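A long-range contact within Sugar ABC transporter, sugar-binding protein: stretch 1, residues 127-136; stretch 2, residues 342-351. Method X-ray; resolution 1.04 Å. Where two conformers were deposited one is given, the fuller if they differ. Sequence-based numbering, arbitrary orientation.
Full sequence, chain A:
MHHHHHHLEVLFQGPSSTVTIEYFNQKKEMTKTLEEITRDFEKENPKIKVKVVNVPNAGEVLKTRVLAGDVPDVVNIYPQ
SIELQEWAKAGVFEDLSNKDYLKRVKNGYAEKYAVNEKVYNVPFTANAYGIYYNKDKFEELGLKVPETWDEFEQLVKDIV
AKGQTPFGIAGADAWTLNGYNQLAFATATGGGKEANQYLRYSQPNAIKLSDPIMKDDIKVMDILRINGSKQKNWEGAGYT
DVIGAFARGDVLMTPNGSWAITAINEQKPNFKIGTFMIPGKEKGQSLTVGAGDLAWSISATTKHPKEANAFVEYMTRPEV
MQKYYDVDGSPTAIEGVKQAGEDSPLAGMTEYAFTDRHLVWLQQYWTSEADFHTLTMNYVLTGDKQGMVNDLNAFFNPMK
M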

# COMPACT_ATOMS: atom_id res chain seq x y z
N ASN A 127 -3.60 -1.05 -1.00
CA ASN A 127 -3.43 0.02 -0.09
C ASN A 127 -3.08 1.35 -0.78
O ASN A 127 -2.86 1.38 -1.97
CB ASN A 127 -2.46 -0.37 1.06
CG ASN A 127 -1.15 -0.87 0.57
OD1 ASN A 127 -0.54 -0.34 -0.35
ND2 ASN A 127 -0.70 -1.92 1.16
N ALA A 128 -3.09 2.41 0.02
CA ALA A 128 -2.77 3.76 -0.41
C ALA A 128 -2.08 4.45 0.75
O ALA A 128 -2.01 3.90 1.87
CB ALA A 128 -3.98 4.48 -0.91
N TYR A 129 -1.62 5.67 0.51
CA TYR A 129 -0.91 6.43 1.53
C TYR A 129 -1.21 7.88 1.42
O TYR A 129 -1.34 8.44 0.32
CB TYR A 129 0.61 6.19 1.35
CG TYR A 129 1.46 6.77 2.47
CD1 TYR A 129 1.92 5.95 3.49
CD2 TYR A 129 1.79 8.10 2.51
CE1 TYR A 129 2.70 6.47 4.57
CE2 TYR A 129 2.56 8.65 3.51
CZ TYR A 129 3.04 7.83 4.55
OH TYR A 129 3.83 8.38 5.49
N GLY A 130 -1.31 8.56 2.53
CA GLY A 130 -1.50 10.02 2.50
C GLY A 130 -1.50 10.58 3.92
O GLY A 130 -0.87 10.03 4.82
N ILE A 131 -2.24 11.70 4.07
CA ILE A 131 -2.23 12.41 5.32
C ILE A 131 -3.64 12.30 5.93
O ILE A 131 -4.62 12.75 5.34
CB ILE A 131 -1.87 13.91 5.22
CG1 ILE A 131 -0.58 14.08 4.37
CG2 ILE A 131 -1.73 14.51 6.55
CD1 ILE A 131 0.66 13.45 4.94
N TYR A 132 -3.73 11.68 7.12
CA TYR A 132 -4.99 11.76 7.93
C TYR A 132 -5.07 13.09 8.55
O TYR A 132 -4.07 13.66 9.02
CB TYR A 132 -4.94 10.68 9.05
CG TYR A 132 -5.06 9.28 8.51
CD1 TYR A 132 -6.32 8.69 8.39
CD2 TYR A 132 -3.98 8.56 8.08
CE1 TYR A 132 -6.46 7.40 7.91
CE2 TYR A 132 -4.12 7.29 7.58
CZ TYR A 132 -5.38 6.71 7.50
OH TYR A 132 -5.56 5.43 7.02
N TYR A 133 -6.31 13.65 8.58
CA TYR A 133 -6.48 14.94 9.24
C TYR A 133 -7.81 14.98 9.93
O TYR A 133 -8.78 14.22 9.66
CB TYR A 133 -6.36 16.12 8.23
CG TYR A 133 -7.52 16.32 7.26
CD1 TYR A 133 -7.70 15.51 6.15
CD2 TYR A 133 -8.42 17.35 7.48
CE1 TYR A 133 -8.74 15.72 5.29
CE2 TYR A 133 -9.50 17.53 6.61
CZ TYR A 133 -9.64 16.73 5.51
OH TYR A 133 -10.69 16.94 4.66
N ASN A 134 -7.90 15.90 10.89
CA ASN A 134 -9.08 16.11 11.71
C ASN A 134 -9.98 17.17 11.07
O ASN A 134 -9.66 18.36 11.12
CB ASN A 134 -8.61 16.54 13.09
CG ASN A 134 -9.67 16.73 14.15
OD1 ASN A 134 -9.39 16.36 15.36
ND2 ASN A 134 -10.79 17.20 13.81
N LYS A 135 -11.09 16.71 10.46
CA LYS A 135 -11.95 17.66 9.75
C LYS A 135 -12.51 18.70 10.67
O LYS A 135 -12.68 19.89 10.32
CB LYS A 135 -13.08 16.94 9.03
CG LYS A 135 -12.69 16.02 7.93
CD LYS A 135 -13.92 15.36 7.27
CE LYS A 135 -13.65 14.58 6.06
NZ LYS A 135 -14.88 13.93 5.53
N ASP A 136 -12.91 18.29 11.88
CA ASP A 136 -13.55 19.18 12.85
C ASP A 136 -12.65 20.30 13.21
O ASP A 136 -13.03 21.48 13.23
CB ASP A 136 -13.99 18.47 14.13
CG ASP A 136 -15.02 17.38 13.94
OD1 ASP A 136 -15.07 16.72 12.92
OD2 ASP A 136 -15.72 17.09 14.95
N GLU A 342 -18.01 10.18 -0.39
CA GLU A 342 -17.01 11.28 -0.31
C GLU A 342 -16.74 11.68 1.13
O GLU A 342 -15.69 12.34 1.39
CB GLU A 342 -17.32 12.48 -1.27
CG GLU A 342 -18.40 13.26 -0.90
CD GLU A 342 -18.95 14.07 -2.07
OE1 GLU A 342 -18.96 13.61 -3.26
OE2 GLU A 342 -19.39 15.17 -1.77
N ASP A 343 -17.62 11.30 2.07
CA ASP A 343 -17.45 11.58 3.50
C ASP A 343 -16.69 10.45 4.22
O ASP A 343 -16.40 10.62 5.44
CB ASP A 343 -18.84 11.86 4.13
CG ASP A 343 -19.35 13.24 3.81
OD1 ASP A 343 -18.69 14.06 3.13
OD2 ASP A 343 -20.50 13.51 4.20
N SER A 344 -16.37 9.41 3.58
CA SER A 344 -15.72 8.43 4.36
C SER A 344 -14.25 8.79 4.60
O SER A 344 -13.67 9.49 3.79
CB SER A 344 -15.75 7.21 3.54
OG SER A 344 -14.96 7.39 2.35
N PRO A 345 -13.62 8.27 5.66
CA PRO A 345 -12.29 8.73 6.01
C PRO A 345 -11.25 8.59 4.92
O PRO A 345 -10.40 9.50 4.83
CB PRO A 345 -12.00 7.97 7.29
CG PRO A 345 -13.33 7.74 7.89
CD PRO A 345 -14.21 7.42 6.70
N LEU A 346 -11.28 7.53 4.15
CA LEU A 346 -10.27 7.30 3.16
C LEU A 346 -10.60 7.98 1.82
O LEU A 346 -9.84 7.79 0.85
CB LEU A 346 -10.05 5.82 2.94
CG LEU A 346 -9.47 5.00 4.12
CD1 LEU A 346 -9.30 3.52 3.66
CD2 LEU A 346 -8.16 5.66 4.65
N ALA A 347 -11.66 8.77 1.73
CA ALA A 347 -12.05 9.32 0.44
C ALA A 347 -10.95 10.14 -0.22
O ALA A 347 -10.67 9.96 -1.39
CB ALA A 347 -13.28 10.17 0.61
N GLY A 348 -10.30 11.01 0.52
CA GLY A 348 -9.26 11.87 -0.10
C GLY A 348 -8.07 11.07 -0.56
O GLY A 348 -7.55 11.24 -1.66
N MET A 349 -7.63 10.13 0.29
CA MET A 349 -6.46 9.34 -0.05
C MET A 349 -6.69 8.47 -1.27
O MET A 349 -5.75 8.15 -1.95
CB MET A 349 -6.17 8.41 1.16
CG MET A 349 -4.80 7.74 1.07
SD MET A 349 -4.48 6.56 2.35
CE MET A 349 -4.40 7.52 3.79
N THR A 350 -7.93 8.03 -1.46
CA THR A 350 -8.24 7.02 -2.49
C THR A 350 -9.02 7.59 -3.65
O THR A 350 -9.43 6.83 -4.52
CB THR A 350 -9.01 5.81 -1.88
OG1 THR A 350 -10.32 6.32 -1.42
CG2 THR A 350 -8.24 5.16 -0.77
N GLU A 351 -9.17 8.92 -3.76
CA GLU A 351 -9.96 9.54 -4.82
C GLU A 351 -9.49 9.13 -6.20
O GLU A 351 -10.33 9.03 -7.12
CB GLU A 351 -9.89 11.06 -4.60
CG GLU A 351 -10.71 11.78 -5.64
CD GLU A 351 -10.74 13.24 -5.51
OE1 GLU A 351 -10.13 13.85 -4.62
OE2 GLU A 351 -11.48 13.91 -6.31
O HOH W 1 -13.93 12.27 3.60
O HOH W 2 -15.28 11.46 7.76

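Met349 is the centre of this contact, which joins a strand (residues 129-134) to a turn and a short, weakly bonded helix more than 200 residues away in sequence. The backbones come closest, among the paired positions, at Gly130 and Met349, whose CA atoms lie 5.6 Å apart; at Tyr132 and Pro345 the CA atoms are 8.1 Å apart. No direct hydrogen bond crosses between the stretches, so packing and water do the work.

The Met349 side chain points toward the strand and runs out with chi1 and chi2 both t before chi3 turns to m. Its CG meets Ala128 CB at 3.9 Å, its SD sits 3.5 Å from Tyr129 N, and its CE lies 3.5 Å from Gly130 N. Gly130 leaves room for this course: a CB there would fall only 3.4 Å from Met349 CG, a tight approach.

Tyr132 covers the next largest area. Its CA-to-CB bond points sideways, but the ring comes nearer, and two methyl groups approach it obliquely: Met349 CE at 3.8 Å from Tyr132 CE2, and Leu346 CD2 at 4.1 Å from Tyr132 CE1. These are apolar contacts; the hydroxyl is hydrogen-bonded elsewhere in the structure.

Leu346 belongs to a type I turn, Ser344 to Ala347, closed by Ala347 N to Ser344 O at 3.0 Å. Leu346 O then accepts from both Thr350 N (3.0 Å) and Thr350 OG1 (2.7 Å), tying the segment that carries Met349 back to the turn.

At the polar end, the extended Lys135 side chain brings its ammonium near the turn. Water 1 accepts from Lys135 NZ at 2.7 Å and lies 2.8 Å from Ser344 O; water 2 donates to Asp343 O at 2.7 Å and accepts a weak bond from Lys135 NZ at 3.4 Å. Asp343 OD1, 4.5 Å from Lys135 NZ, is too distant for a salt bridge.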